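UDP-N-Acetylenolpyruvylglucosamine Reductase (Thermus caldophilus, PDB 2GQT) uses bound FAD and NADPH to reduce UDP-N-acetylenolpyruvylglucosamine to UDP-N-acetylmuramate, a step in building the bacterial cell wall. Local coordinates at residues 234-239 with 248-253. Residues are numbered along the deposited sequence; the frame is centred on the assembly and turned at random.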
loop_
_atom_site.group_PDB
_atom_site.type_symbol
_atom_site.label_atom_id
_atom_site.label_comp_id
_atom_site.label_asym_id
_atom_site.label_seq_id
_atom_site.Cartn_x
_atom_site.Cartn_y
_atom_site.Cartn_z
ATOM N N ASN A 234 0.013 0.326 -17.446
ATOM C CA ASN A 234 -0.274 -0.450 -16.236
ATOM C C ASN A 234 -1.003 0.350 -15.153
ATOM O O ASN A 234 -1.032 -0.042 -13.984
ATOM C CB ASN A 234 0.999 -1.093 -15.671
ATOM C CG ASN A 234 0.706 -2.367 -14.876
ATOM O OD1 ASN A 234 -0.387 -2.931 -14.958
ATOM N ND2 ASN A 234 1.685 -2.818 -14.097
ATOM N N PHE A 235 -1.600 1.474 -15.535
ATOM C CA PHE A 235 -2.409 2.256 -14.612
ATOM C C PHE A 235 -3.834 2.395 -15.123
ATOM O O PHE A 235 -4.064 2.786 -16.273
ATOM C CB PHE A 235 -1.784 3.626 -14.355
ATOM C CG PHE A 235 -0.552 3.571 -13.498
ATOM C CD1 PHE A 235 0.675 3.198 -14.040
ATOM C CD2 PHE A 235 -0.615 3.887 -12.147
ATOM C CE1 PHE A 235 1.816 3.136 -13.251
ATOM C CE2 PHE A 235 0.531 3.835 -11.349
ATOM C CZ PHE A 235 1.747 3.457 -11.907
ATOM N N ILE A 236 -4.786 2.019 -14.276
ATOM C CA ILE A 236 -6.184 2.322 -14.521
ATOM C C ILE A 236 -6.544 3.512 -13.660
ATOM O O ILE A 236 -6.312 3.530 -12.436
ATOM C CB ILE A 236 -7.109 1.120 -14.253
ATOM C CG1 ILE A 236 -6.846 0.042 -15.309
ATOM C CG2 ILE A 236 -8.586 1.556 -14.237
ATOM C CD1 ILE A 236 -7.411 -1.335 -14.981
ATOM N N VAL A 237 -7.097 4.524 -14.300
ATOM C CA VAL A 237 -7.411 5.748 -13.605
ATOM C C VAL A 237 -8.922 5.994 -13.516
ATOM O O VAL A 237 -9.713 5.533 -14.359
ATOM C CB VAL A 237 -6.641 6.944 -14.221
ATOM C CG1 VAL A 237 -5.122 6.717 -14.122
ATOM C CG2 VAL A 237 -7.053 7.162 -15.668
ATOM N N ASN A 238 -9.303 6.705 -12.459
ATOM C CA ASN A 238 -10.678 7.072 -12.173
ATOM C C ASN A 238 -10.885 8.517 -12.614
ATOM O O ASN A 238 -10.331 9.436 -12.015
ATOM C CB ASN A 238 -10.918 6.899 -10.662
ATOM C CG ASN A 238 -12.345 7.216 -10.222
ATOM O OD1 ASN A 238 -12.705 6.974 -9.066
ATOM N ND2 ASN A 238 -13.153 7.766 -11.119
ATOM N N LEU A 239 -11.665 8.707 -13.676
ATOM C CA LEU A 239 -11.867 10.033 -14.270
ATOM C C LEU A 239 -12.903 10.883 -13.530
ATOM O O LEU A 239 -13.118 12.047 -13.875
ATOM C CB LEU A 239 -12.231 9.911 -15.752
ATOM C CG LEU A 239 -11.162 9.290 -16.662
ATOM C CD1 LEU A 239 -11.717 9.079 -18.051
ATOM C CD2 LEU A 239 -9.904 10.142 -16.740
ATOM N N LEU A 248 -13.424 -3.360 -12.820
ATOM C CA LEU A 248 -13.341 -4.816 -13.054
ATOM C C LEU A 248 -13.589 -5.184 -14.510
ATOM O O LEU A 248 -12.926 -6.063 -15.053
ATOM C CB LEU A 248 -14.316 -5.594 -12.165
ATOM C CG LEU A 248 -13.996 -5.752 -10.673
ATOM C CD1 LEU A 248 -15.201 -6.358 -9.977
ATOM C CD2 LEU A 248 -12.742 -6.592 -10.419
ATOM N N GLU A 249 -14.536 -4.502 -15.141
ATOM C CA GLU A 249 -14.793 -4.739 -16.557
ATOM C C GLU A 249 -13.566 -4.413 -17.406
ATOM O O GLU A 249 -13.201 -5.173 -18.302
ATOM C CB GLU A 249 -15.993 -3.933 -17.028
ATOM C CG GLU A 249 -16.455 -4.326 -18.418
ATOM C CD GLU A 249 -17.755 -3.673 -18.817
ATOM O OE1 GLU A 249 -17.951 -3.438 -20.027
ATOM O OE2 GLU A 249 -18.579 -3.386 -17.924
ATOM N N LEU A 250 -12.917 -3.293 -17.115
ATOM C CA LEU A 250 -11.696 -2.931 -17.810
ATOM C C LEU A 250 -10.575 -3.945 -17.580
ATOM O O LEU A 250 -9.846 -4.289 -18.513
ATOM C CB LEU A 250 -11.264 -1.540 -17.380
ATOM C CG LEU A 250 -10.136 -0.883 -18.151
ATOM C CD1 LEU A 250 -10.419 -0.845 -19.658
ATOM C CD2 LEU A 250 -9.913 0.509 -17.597
ATOM N N VAL A 251 -10.451 -4.426 -16.341
ATOM C CA VAL A 251 -9.503 -5.494 -16.019
ATOM C C VAL A 251 -9.752 -6.732 -16.895
ATOM O O VAL A 251 -8.813 -7.289 -17.482
ATOM C CB VAL A 251 -9.550 -5.839 -14.510
ATOM C CG1 VAL A 251 -8.836 -7.142 -14.210
ATOM C CG2 VAL A 251 -8.927 -4.705 -13.698
ATOM N N ARG A 252 -11.010 -7.151 -16.982
ATOM C CA ARG A 252 -11.367 -8.300 -17.806
ATOM C C ARG A 252 -11.046 -8.062 -19.281
ATOM O O ARG A 252 -10.615 -8.975 -19.984
ATOM C CB ARG A 252 -12.835 -8.661 -17.618
ATOM C CG ARG A 252 -13.140 -9.299 -16.274
ATOM C CD ARG A 252 -14.511 -9.966 -16.274
ATOM N NE ARG A 252 -15.570 -9.037 -16.657
ATOM C CZ ARG A 252 -16.174 -8.192 -15.825
ATOM N NH1 ARG A 252 -15.833 -8.143 -14.541
ATOM N NH2 ARG A 252 -17.126 -7.392 -16.278
ATOM N N ARG A 253 -11.238 -6.832 -19.748
ATOM C CA ARG A 253 -10.911 -6.494 -21.126
ATOM C C ARG A 253 -9.420 -6.658 -21.406
ATOM O O ARG A 253 -9.038 -7.179 -22.454
ATOM C CB ARG A 253 -11.371 -5.075 -21.444
ATOM C CG ARG A 253 -12.891 -4.916 -21.479
ATOM C CD ARG A 253 -13.429 -5.213 -22.859
ATOM N NE ARG A 253 -13.155 -4.086 -23.743
ATOM C CZ ARG A 253 -12.739 -4.201 -24.994
ATOM N NH1 ARG A 253 -12.526 -5.410 -25.512
ATOM N NH2 ARG A 253 -12.518 -3.106 -25.714
#
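I236 on strand 236-238 and L250 on helix 244-257 bring their backbones nearest, with I236 CA 8.3 Å from L250 CA, a separation that only side chains bridge, since no hydrogen bond crosses between the segments. The join illustrates how one branched residue on an edge strand can meet two successive helix residues. The I236 and L250 side chains meet tip to tip: L250 CD2 lies 3.8 Å from I236 CG2 and 3.9 Å from I236 CG1, so one methyl sits against both branches. CG1 of I236 stands anti to the carbonyl carbon (chi1 -68°), and the extended chain beyond it carries CD1 on to the next residue of the helix, 3.9 Å from V251 CG2; these two side chains cross at about a right angle. Replacing I236 by an alanine would remove both contacts, and would probably open a gap between strand and helix that leaves L250 CD2 and V251 CG2 without this neighbour. V237 hydrogen-bonds through its backbone to M227 on strand 226-228, and L250 also touches I228 there. This buried apolar contact packs a helix on the three-stranded antiparallel sheet of the MurB C-terminal domain, joining an edge strand to the helix that follows it.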